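Local coordinates for frutapin (Artocarpus altilis, PDB 5M6O), which probably acts as a mannose-binding lectin of the jacalin-related family, holding alpha-D-mannopyranose in a site lined by loops, at residues A[95-100]-A[139-144]; A[72-77]-A[104-109]; A[17-22]-A[135-140]. All coordinates share one frame; numbering follows the deposited sequence.

Overall arrangement
Frutapin has three four-stranded antiparallel sheets, as in the beta-prism fold of jacalin-related lectins, and the three contacts sample different joints of it. Interactions 1 and 3 both reach the mannose site: their centres lie 10 Å apart, they share Asp-139 and Leu-140, and strands 127-137 and 141-149 are neighbours in one sheet, with Ala-143 O and Arg-136 N 3.0 Å apart in a probable hydrogen bond. Interaction 3 closes that sheet at its 17-20 edge, whereas interaction 1 joins it to the sheet of strand 95-104. Interaction 2 is remote, its centre 24 Å from interaction 1 and 25 Å from interaction 3, beyond the chain's centre and far from the sugar.

Interaction 1: A[95-100]-A[139-144]; sequences PVVRSL and DLLDAI. With MAN (alpha-D-mannopyranose), chain E.
Val-97 and Leu-141 are joined by a backbone hydrogen bond although their strands run almost perpendicular, with 86° between the N-to-C directions of 95-100 and 141-144. The bond, Val-97 N to Leu-141 O, spans 2.8 Å and is nearly straight (166°), and it is the sole hydrogen bond made directly between the two segments. Side chains pack round this crossing. Val-97 has CG1 anti to its own N (chi1 169°), which leaves CG2 beside that N, where it meets Leu-141 CG at 4.0 Å and also approaches Ala-143 and Ile-144. Leu-100 comes in at about a right angle, laying CD1 against Leu-141 CD2, while Val-96 directs CG2 to Leu-140 CD1 at 3.9 Å and CG1 to the Asp-142 carboxylate. The two strands belong to different sheets of a beta-prism, and Asp-142 and Ala-143, which both face Arg-136, form a classic beta bulge. Residues 138-142 read GDLLD, matching the GXXXD sugar-binding motif of jacalin-related lectins. Consistent with this, mannose O5 accepts from Asp-139 N at 3.1 Å, and mannose O6 accepts from Leu-140 N at 2.9 Å while donating to Asp-142 OD1 at 2.6 Å. The other carboxylate oxygen, Asp-142 OD2, takes the hydroxyl of mannose O4 at 2.5 Å, so each carboxylate oxygen holds one sugar hydroxyl, which probably limits the rotation of the group. A water bound to Pro-95 O at 2.7 Å also lies by Asp-142 OD2, but that second leg is so short that the bridge is doubtful.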
loop_
_atom_site.group_PDB
_atom_site.type_symbol
_atom_site.label_atom_id
_atom_site.label_comp_id
_atom_site.label_asym_id
_atom_site.label_seq_id
_atom_site.Cartn_x
_atom_site.Cartn_y
_atom_site.Cartn_z
ATOM N N PRO A 95 -3.751 -2.568 32.495
ATOM C CA PRO A 95 -2.875 -3.597 32.000
ATOM C C PRO A 95 -1.631 -2.998 31.350
ATOM O O PRO A 95 -1.764 -1.949 30.741
ATOM C CB PRO A 95 -3.721 -4.351 30.920
ATOM C CG PRO A 95 -4.973 -3.602 30.831
ATOM C CD PRO A 95 -5.130 -2.889 32.108
ATOM N N VAL A 96 -0.514 -3.702 31.440
ATOM C CA VAL A 96 0.811 -3.352 30.854
ATOM C C VAL A 96 1.171 -4.571 30.086
ATOM O O VAL A 96 0.530 -5.625 30.173
ATOM C CB VAL A 96 1.895 -3.017 31.930
ATOM C CG1 VAL A 96 1.416 -1.782 32.709
ATOM C CG2 VAL A 96 2.239 -4.210 32.835
ATOM N N VAL A 97 2.221 -4.443 29.283
ATOM C CA VAL A 97 2.685 -5.586 28.474
ATOM C C VAL A 97 3.577 -6.400 29.443
ATOM O O VAL A 97 4.599 -5.896 29.919
ATOM C CB VAL A 97 3.476 -5.110 27.278
ATOM C CG1 VAL A 97 4.220 -6.292 26.542
ATOM C CG2 VAL A 97 2.566 -4.307 26.400
ATOM N N ARG A 98 3.099 -7.591 29.739
ATOM C CA ARG A 98 3.720 -8.554 30.755
ATOM C C ARG A 98 4.837 -9.430 30.105
ATOM O O ARG A 98 5.776 -9.747 30.740
ATOM C CB ARG A 98 2.677 -9.410 31.458
ATOM C CG ARG A 98 1.719 -8.585 32.318
ATOM C CD ARG A 98 2.381 -7.805 33.456
ATOM N NE ARG A 98 3.130 -8.741 34.257
ATOM C CZ ARG A 98 2.671 -9.467 35.293
ATOM N NH1 ARG A 98 1.393 -9.428 35.709
ATOM N NH2 ARG A 98 3.506 -10.297 35.908
ATOM N N SER A 99 4.682 -9.732 28.828
ATOM C CA SER A 99 5.587 -10.542 28.039
ATOM C C SER A 99 5.481 -10.180 26.556
ATOM O O SER A 99 4.404 -9.815 26.028
ATOM C CB SER A 99 5.243 -12.051 28.238
ATOM O OG SER A 99 6.046 -13.067 27.526
ATOM N N LEU A 100 6.596 -10.496 25.849
ATOM C CA LEU A 100 6.659 -10.378 24.423
ATOM C C LEU A 100 7.480 -11.573 23.930
ATOM O O LEU A 100 8.424 -12.027 24.602
ATOM C CB LEU A 100 7.384 -9.107 24.044
ATOM C CG LEU A 100 6.591 -7.767 23.985
ATOM C CD1 LEU A 100 7.486 -6.614 23.821
ATOM C CD2 LEU A 100 5.429 -7.841 23.023
ATOM N N ASP A 139 6.782 3.831 33.707
ATOM C CA ASP A 139 7.832 2.939 34.250
ATOM C C ASP A 139 8.017 1.672 33.485
ATOM O O ASP A 139 9.087 1.040 33.576
ATOM C CB ASP A 139 7.604 2.607 35.752
ATOM C CG ASP A 139 7.558 3.872 36.646
ATOM O OD1 ASP A 139 8.332 4.842 36.403
ATOM O OD2 ASP A 139 6.749 3.890 37.605
ATOM N N LEU A 140 6.986 1.236 32.755
ATOM C CA LEU A 140 6.963 -0.036 32.025
ATOM C C LEU A 140 6.352 0.184 30.646
ATOM O O LEU A 140 5.835 1.289 30.389
ATOM C CB LEU A 140 5.963 -1.037 32.713
ATOM C CG LEU A 140 6.314 -1.542 34.135
ATOM C CD1 LEU A 140 5.209 -2.429 34.627
ATOM C CD2 LEU A 140 7.614 -2.307 34.070
ATOM N N LEU A 141 6.463 -0.818 29.760
ATOM C CA LEU A 141 5.742 -0.765 28.496
ATOM C C LEU A 141 4.274 -1.034 28.779
ATOM O O LEU A 141 3.894 -2.226 29.000
ATOM C CB LEU A 141 6.276 -1.855 27.605
ATOM C CG LEU A 141 5.755 -1.943 26.176
ATOM C CD1 LEU A 141 6.072 -0.655 25.517
ATOM C CD2 LEU A 141 6.382 -3.114 25.429
ATOM N N ASP A 142 3.431 0.013 28.838
ATOM C CA ASP A 142 2.022 -0.109 28.993
ATOM C C ASP A 142 1.314 -0.687 27.765
ATOM O O ASP A 142 0.314 -1.413 27.889
ATOM C CB ASP A 142 1.410 1.258 29.295
ATOM C CG ASP A 142 1.713 1.732 30.640
ATOM O OD1 ASP A 142 2.731 2.382 30.851
ATOM O OD2 ASP A 142 0.882 1.496 31.550
ATOM N N ALA A 143 1.759 -0.303 26.555
ATOM C CA ALA A 143 1.107 -0.795 25.329
ATOM C C ALA A 143 2.083 -0.931 24.196
ATOM O O ALA A 143 3.085 -0.184 24.222
ATOM C CB ALA A 143 -0.117 0.040 24.894
ATOM N N ILE A 144 1.684 -1.732 23.183
ATOM C CA ILE A 144 2.479 -1.780 21.947
ATOM C C ILE A 144 1.535 -2.091 20.760
ATOM O O ILE A 144 0.517 -2.748 20.871
ATOM C CB ILE A 144 3.632 -2.832 22.065
ATOM C CG1 ILE A 144 4.715 -2.737 20.988
ATOM C CG2 ILE A 144 3.099 -4.259 22.102
ATOM C CD1 ILE A 144 5.393 -4.048 20.706
HETATM C C1 MAN E . 3.638 4.902 35.836
HETATM C C2 MAN E . 2.635 5.723 35.073
HETATM C C3 MAN E . 1.410 4.860 34.775
HETATM C C4 MAN E . 1.838 3.532 34.115
HETATM C C5 MAN E . 2.952 2.792 34.949
HETATM C C6 MAN E . 3.492 1.607 34.149
HETATM O O1 MAN E . 2.979 4.515 37.052
HETATM O O2 MAN E . 3.458 6.289 33.999
HETATM O O3 MAN E . 0.483 5.610 34.033
HETATM O O4 MAN E . 0.752 2.664 33.797
HETATM O O5 MAN E . 4.079 3.671 35.192
HETATM O O6 MAN E . 4.189 2.064 32.951
HETATM O O HOH W 1 -1.385 0.636 31.328
#

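Interaction 2: A[72-77]-A[104-109]; sequences FPEEFL and TNKGRT
Glu-74 begins the contact with 104-109 through its backbone: Asn-105 ND2 donates to Glu-74 O at 2.8 Å, with the acceptor close to the amide plane and the donor lying in the carbonyl plane. Its side chain reaches Lys-106 more loosely, the salt bridge between Glu-74 OE2 and Lys-106 NZ spanning 3.6 Å. Glu-75 sends an extended chain across, with CG anti to the backbone N (chi1 -166°), and divides its carboxylate between two residues of 104-109. OE2 of Glu-75 takes the hydroxyl of Thr-104 OG1 on its anti side at 2.5 Å; OE1 of Glu-75 offers its syn lone pair to Arg-108 NH1 at 2.8 Å. Carboxylate and guanidinium are only 22° from coplanar, which supports an edge-on salt bridge. Gln-71 N also donates to Glu-75 OE1, and Arg-108 NH1 has Glu-69 O as a further partner. At Phe-76 the amide of Asn-105 is gripped again, OD1 of Asn-105 receiving Phe-76 N at 2.8 Å from above its carbonyl plane. That amide lies stacked over one face of the Phe-76 ring, their planes 17° apart, and Asn-105 CB adds a CH-pi contact. Asn-105 N donates in turn to Phe-76 O at 3.0 Å. Leu-77 then pairs with Thr-104, an antiparallel non-hydrogen-bonded pair with diverging side chains. The contact thus ties the loop between strands 64-69 and 77-87 to the type I turn 104-107, which connects strands 95-104 and 109-114, where the beginning of 77-87 meets the end of 95-104, its antiparallel neighbour in one sheet.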
loop_
_atom_site.group_PDB
_atom_site.type_symbol
_atom_site.label_atom_id
_atom_site.label_comp_id
_atom_site.label_asym_id
_atom_site.label_seq_id
_atom_site.Cartn_x
_atom_site.Cartn_y
_atom_site.Cartn_z
ATOM N N PHE A 72 18.792 -9.038 8.929
ATOM C CA PHE A 72 18.028 -8.268 7.925
ATOM C C PHE A 72 18.815 -8.194 6.582
ATOM O O PHE A 72 20.057 -8.026 6.618
ATOM C CB PHE A 72 17.790 -6.844 8.473
ATOM C CG PHE A 72 17.270 -5.881 7.448
ATOM C CD1 PHE A 72 18.155 -5.143 6.653
ATOM C CD2 PHE A 72 15.914 -5.714 7.238
ATOM C CE1 PHE A 72 17.658 -4.279 5.682
ATOM C CE2 PHE A 72 15.425 -4.866 6.268
ATOM C CZ PHE A 72 16.302 -4.130 5.506
ATOM N N PRO A 73 18.147 -8.282 5.427
ATOM C CA PRO A 73 16.687 -8.283 5.242
ATOM C C PRO A 73 16.103 -9.688 4.994
ATOM O O PRO A 73 14.904 -9.847 4.840
ATOM C CB PRO A 73 16.515 -7.425 3.964
ATOM C CG PRO A 73 17.745 -7.673 3.187
ATOM C CD PRO A 73 18.858 -7.942 4.160
ATOM N N GLU A 74 16.980 -10.675 4.901
ATOM C CA GLU A 74 16.597 -12.070 4.671
ATOM C C GLU A 74 15.797 -12.658 5.819
ATOM O O GLU A 74 14.901 -13.534 5.606
ATOM C CB GLU A 74 17.914 -12.839 4.571
ATOM C CG GLU A 74 18.033 -14.254 4.038
ATOM C CD GLU A 74 19.519 -14.678 3.958
ATOM O OE1 GLU A 74 20.369 -13.763 3.827
ATOM O OE2 GLU A 74 19.880 -15.888 4.027
ATOM N N GLU A 75 16.162 -12.230 7.032
ATOM C CA GLU A 75 15.459 -12.592 8.241
ATOM C C GLU A 75 14.535 -11.472 8.701
ATOM O O GLU A 75 15.024 -10.366 8.865
ATOM C CB GLU A 75 16.398 -12.891 9.354
ATOM C CG GLU A 75 15.667 -13.589 10.509
ATOM C CD GLU A 75 16.486 -14.081 11.693
ATOM O OE1 GLU A 75 17.564 -13.537 12.018
ATOM O OE2 GLU A 75 15.994 -14.977 12.425
ATOM N N PHE A 76 13.297 -11.846 8.940
ATOM C CA PHE A 76 12.314 -10.862 9.398
ATOM C C PHE A 76 11.317 -11.496 10.249
ATOM O O PHE A 76 10.990 -12.689 10.151
ATOM C CB PHE A 76 11.675 -10.226 8.164
ATOM C CG PHE A 76 11.121 -11.173 7.181
ATOM C CD1 PHE A 76 9.842 -11.690 7.280
ATOM C CD2 PHE A 76 11.915 -11.541 6.048
ATOM C CE1 PHE A 76 9.345 -12.580 6.317
ATOM C CE2 PHE A 76 11.404 -12.391 5.058
ATOM C CZ PHE A 76 10.132 -12.978 5.214
ATOM N N LEU A 77 10.594 -10.634 10.965
ATOM C CA LEU A 77 9.560 -11.097 11.807
ATOM C C LEU A 77 8.337 -11.624 11.053
ATOM O O LEU A 77 7.819 -11.042 10.041
ATOM C CB LEU A 77 9.162 -9.924 12.725
ATOM C CG LEU A 77 10.160 -9.376 13.704
ATOM C CD1 LEU A 77 9.538 -8.150 14.365
ATOM C CD2 LEU A 77 10.283 -10.505 14.702
ATOM N N THR A 104 10.736 -15.596 13.729
ATOM C CA THR A 104 11.192 -15.143 12.463
ATOM C C THR A 104 11.016 -16.196 11.393
ATOM O O THR A 104 10.763 -17.385 11.689
ATOM C CB THR A 104 12.682 -14.653 12.507
ATOM O OG1 THR A 104 13.616 -15.791 12.525
ATOM C CG2 THR A 104 12.984 -13.991 13.648
ATOM N N ASN A 105 11.200 -15.726 10.178
ATOM C CA ASN A 105 11.073 -16.522 9.032
ATOM C C ASN A 105 12.096 -17.653 8.920
ATOM O O ASN A 105 11.821 -18.657 8.228
ATOM C CB ASN A 105 11.093 -15.806 7.740
ATOM C CG ASN A 105 12.370 -15.172 7.463
ATOM O OD1 ASN A 105 13.005 -14.595 8.348
ATOM N ND2 ASN A 105 12.834 -15.315 6.220
ATOM N N LYS A 106 13.178 -17.483 9.615
ATOM C CA LYS A 106 14.195 -18.510 9.672
ATOM C C LYS A 106 14.011 -19.468 10.862
ATOM O O LYS A 106 14.990 -20.152 11.251
ATOM C CB LYS A 106 15.517 -17.822 9.722
ATOM C CG LYS A 106 15.839 -16.973 8.530
ATOM C CD LYS A 106 17.301 -17.021 8.233
ATOM C CE LYS A 106 17.560 -16.452 6.864
ATOM N NZ LYS A 106 17.077 -17.313 5.739
ATOM N N GLY A 107 12.820 -19.463 11.491
ATOM C CA GLY A 107 12.462 -20.342 12.582
ATOM C C GLY A 107 13.139 -20.054 13.920
ATOM O O GLY A 107 13.189 -20.931 14.741
ATOM N N ARG A 108 13.742 -18.874 14.108
ATOM C CA ARG A 108 14.195 -18.400 15.372
ATOM C C ARG A 108 12.954 -17.880 16.169
ATOM O O ARG A 108 11.978 -17.352 15.535
ATOM C CB ARG A 108 15.315 -17.352 15.217
ATOM C CG ARG A 108 16.669 -17.858 14.649
ATOM C CD ARG A 108 17.550 -16.655 14.255
ATOM N NE ARG A 108 18.584 -16.252 15.233
ATOM C CZ ARG A 108 19.236 -15.072 15.252
ATOM N NH1 ARG A 108 18.973 -14.032 14.379
ATOM N NH2 ARG A 108 20.162 -14.913 16.180
ATOM N N THR A 109 12.957 -18.221 17.472
ATOM C CA THR A 109 12.117 -17.613 18.449
ATOM C C THR A 109 12.940 -16.822 19.365
ATOM O O THR A 109 13.999 -17.300 19.898
ATOM C CB THR A 109 11.366 -18.667 19.253
ATOM O OG1 THR A 109 10.513 -19.436 18.398
ATOM C CG2 THR A 109 10.600 -18.037 20.473
#

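Interaction 3: A[17-22]-A[135-140]; sequences NEWDDG and GRTGDL. With MAN (alpha-D-mannopyranose), chain E.
The edge strand 17-20 closes one sheet of the beta-prism by antiparallel pairing with the end of strand 127-137, directly ahead of the mannose-binding turn. Two hydrogen-bonded pairs carry it. Asn-17 and Thr-137 exchange N-H and C=O, and so do Trp-19 and Gly-135, where Gly-135 N reaches Trp-19 O at 2.9 Å almost straight (176°). Between them Glu-18 faces Arg-136. The indole of Trp-19 folds back over its partner: with chi1 at 58°, CG sits between the backbone N and the carbonyl carbon, and Gly-135 CA meets the six-membered ring face-on, 3.8 Å from its centroid. At the ring edge, Trp-19 NE1 donates to Thr-137 OG1 at 2.9 Å, which, with the Gly-135 contact, helps hold the indole in this orientation. The Arg-136 guanidinium presents a face to the backbone of Asn-17 and Glu-18. NH2 of Arg-136 forms a salt bridge with Glu-18 OE2, its hydrogen bond weak at 3.3 Å; stronger partners of Arg-136 are Gly-15 O for NE and Gly-16 O for NH1. Because Gly-16 N itself binds the sugar, Arg-136 probably helps position that loop. Strand 127-137 lies between 17-20 and 141-149, Trp-19 touching Leu-141 of the latter and stacking with His-57 of a neighbouring loop.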
loop_
_atom_site.group_PDB
_atom_site.type_symbol
_atom_site.label_atom_id
_atom_site.label_comp_id
_atom_site.label_asym_id
_atom_site.label_seq_id
_atom_site.Cartn_x
_atom_site.Cartn_y
_atom_site.Cartn_z
ATOM N N ASN A 17 2.884 7.129 28.863
ATOM C CA ASN A 17 2.894 8.199 27.847
ATOM C C ASN A 17 3.106 7.604 26.476
ATOM O O ASN A 17 4.011 6.754 26.301
ATOM C CB ASN A 17 4.005 9.144 28.179
ATOM C CG ASN A 17 3.708 9.969 29.433
ATOM O OD1 ASN A 17 2.743 10.701 29.436
ATOM N ND2 ASN A 17 4.552 9.894 30.433
ATOM N N GLU A 18 2.368 8.153 25.520
ATOM C CA GLU A 18 2.290 7.576 24.154
ATOM C C GLU A 18 3.540 7.963 23.417
ATOM O O GLU A 18 4.183 8.990 23.655
ATOM C CB GLU A 18 1.014 8.071 23.420
ATOM C CG GLU A 18 1.027 9.572 23.003
ATOM C CD GLU A 18 -0.359 10.135 22.896
ATOM O OE1 GLU A 18 -0.503 11.325 22.547
ATOM O OE2 GLU A 18 -1.325 9.374 23.152
ATOM N N TRP A 19 3.909 7.034 22.551
ATOM C CA TRP A 19 4.989 7.226 21.537
ATOM C C TRP A 19 4.614 6.423 20.263
ATOM O O TRP A 19 3.778 5.515 20.264
ATOM C CB TRP A 19 6.363 6.875 22.144
ATOM C CG TRP A 19 6.464 5.549 22.652
ATOM C CD1 TRP A 19 6.387 5.168 23.980
ATOM C CD2 TRP A 19 6.656 4.286 21.901
ATOM N NE1 TRP A 19 6.472 3.835 24.079
ATOM C CE2 TRP A 19 6.687 3.248 22.866
ATOM C CE3 TRP A 19 6.924 3.965 20.555
ATOM C CZ2 TRP A 19 7.015 1.944 22.540
ATOM C CZ3 TRP A 19 7.176 2.645 20.245
ATOM C CH2 TRP A 19 7.121 1.661 21.189
ATOM N N ASP A 20 5.235 6.857 19.159
ATOM C CA ASP A 20 5.093 6.258 17.893
ATOM C C ASP A 20 6.428 6.473 17.179
ATOM O O ASP A 20 6.731 7.626 16.812
ATOM C CB ASP A 20 3.936 6.898 17.122
ATOM C CG ASP A 20 3.600 6.162 15.902
ATOM O OD1 ASP A 20 4.266 5.256 15.427
ATOM O OD2 ASP A 20 2.579 6.513 15.292
ATOM N N ASP A 21 7.179 5.406 16.863
ATOM C CA ASP A 21 8.349 5.531 16.108
ATOM C C ASP A 21 8.071 5.879 14.658
ATOM O O ASP A 21 9.004 6.374 13.864
ATOM C CB ASP A 21 9.160 4.243 16.132
ATOM C CG ASP A 21 9.801 3.975 17.554
ATOM O OD1 ASP A 21 9.827 4.941 18.427
ATOM O OD2 ASP A 21 10.380 2.862 17.642
ATOM N N GLY A 22 6.850 5.647 14.211
ATOM C CA GLY A 22 6.497 5.678 12.781
ATOM C C GLY A 22 7.064 4.523 12.002
ATOM O O GLY A 22 7.231 3.514 12.558
ATOM N N GLY A 135 3.617 2.730 20.885
ATOM C CA GLY A 135 3.284 2.230 22.199
ATOM C C GLY A 135 3.036 3.234 23.237
ATOM O O GLY A 135 2.818 4.394 22.935
ATOM N N ARG A 136 3.185 2.789 24.489
ATOM C CA ARG A 136 3.014 3.799 25.577
ATOM C C ARG A 136 3.967 3.274 26.630
ATOM O O ARG A 136 4.002 2.036 26.852
ATOM C CB ARG A 136 1.606 3.732 26.169
ATOM C CG ARG A 136 0.457 3.940 25.220
ATOM C CD ARG A 136 -0.948 4.070 25.868
ATOM N NE ARG A 136 -0.953 5.173 26.800
ATOM C CZ ARG A 136 -1.271 6.442 26.541
ATOM N NH1 ARG A 136 -1.031 7.289 27.481
ATOM N NH2 ARG A 136 -1.516 6.900 25.274
ATOM N N THR A 137 4.651 4.174 27.291
ATOM C CA THR A 137 5.591 3.728 28.267
ATOM C C THR A 137 5.523 4.719 29.442
ATOM O O THR A 137 5.570 5.943 29.211
ATOM C CB THR A 137 7.032 3.742 27.801
ATOM O OG1 THR A 137 7.222 2.832 26.663
ATOM C CG2 THR A 137 8.006 3.389 28.998
ATOM N N GLY A 138 5.525 4.168 30.659
ATOM C CA GLY A 138 5.660 4.984 31.873
ATOM C C GLY A 138 6.927 4.530 32.568
ATOM O O GLY A 138 8.024 4.680 32.050
ATOM N N ASP A 139 6.782 3.831 33.707
ATOM C CA ASP A 139 7.832 2.939 34.250
ATOM C C ASP A 139 8.017 1.672 33.485
ATOM O O ASP A 139 9.087 1.040 33.576
ATOM C CB ASP A 139 7.604 2.607 35.752
ATOM C CG ASP A 139 7.558 3.872 36.646
ATOM O OD1 ASP A 139 8.332 4.842 36.403
ATOM O OD2 ASP A 139 6.749 3.890 37.605
ATOM N N LEU A 140 6.986 1.236 32.755
ATOM C CA LEU A 140 6.963 -0.036 32.025
ATOM C C LEU A 140 6.352 0.184 30.646
ATOM O O LEU A 140 5.835 1.289 30.389
ATOM C CB LEU A 140 5.963 -1.037 32.713
ATOM C CG LEU A 140 6.314 -1.542 34.135
ATOM C CD1 LEU A 140 5.209 -2.429 34.627
ATOM C CD2 LEU A 140 7.614 -2.307 34.070
HETATM C C1 MAN E . 3.638 4.902 35.836
HETATM C C2 MAN E . 2.635 5.723 35.073
HETATM C C3 MAN E . 1.410 4.860 34.775
HETATM C C4 MAN E . 1.838 3.532 34.115
HETATM C C5 MAN E . 2.952 2.792 34.949
HETATM C C6 MAN E . 3.492 1.607 34.149
HETATM O O1 MAN E . 2.979 4.515 37.052
HETATM O O2 MAN E . 3.458 6.289 33.999
HETATM O O3 MAN E . 0.483 5.610 34.033
HETATM O O4 MAN E . 0.752 2.664 33.797
HETATM O O5 MAN E . 4.079 3.671 35.192
HETATM O O6 MAN E . 4.189 2.064 32.951
#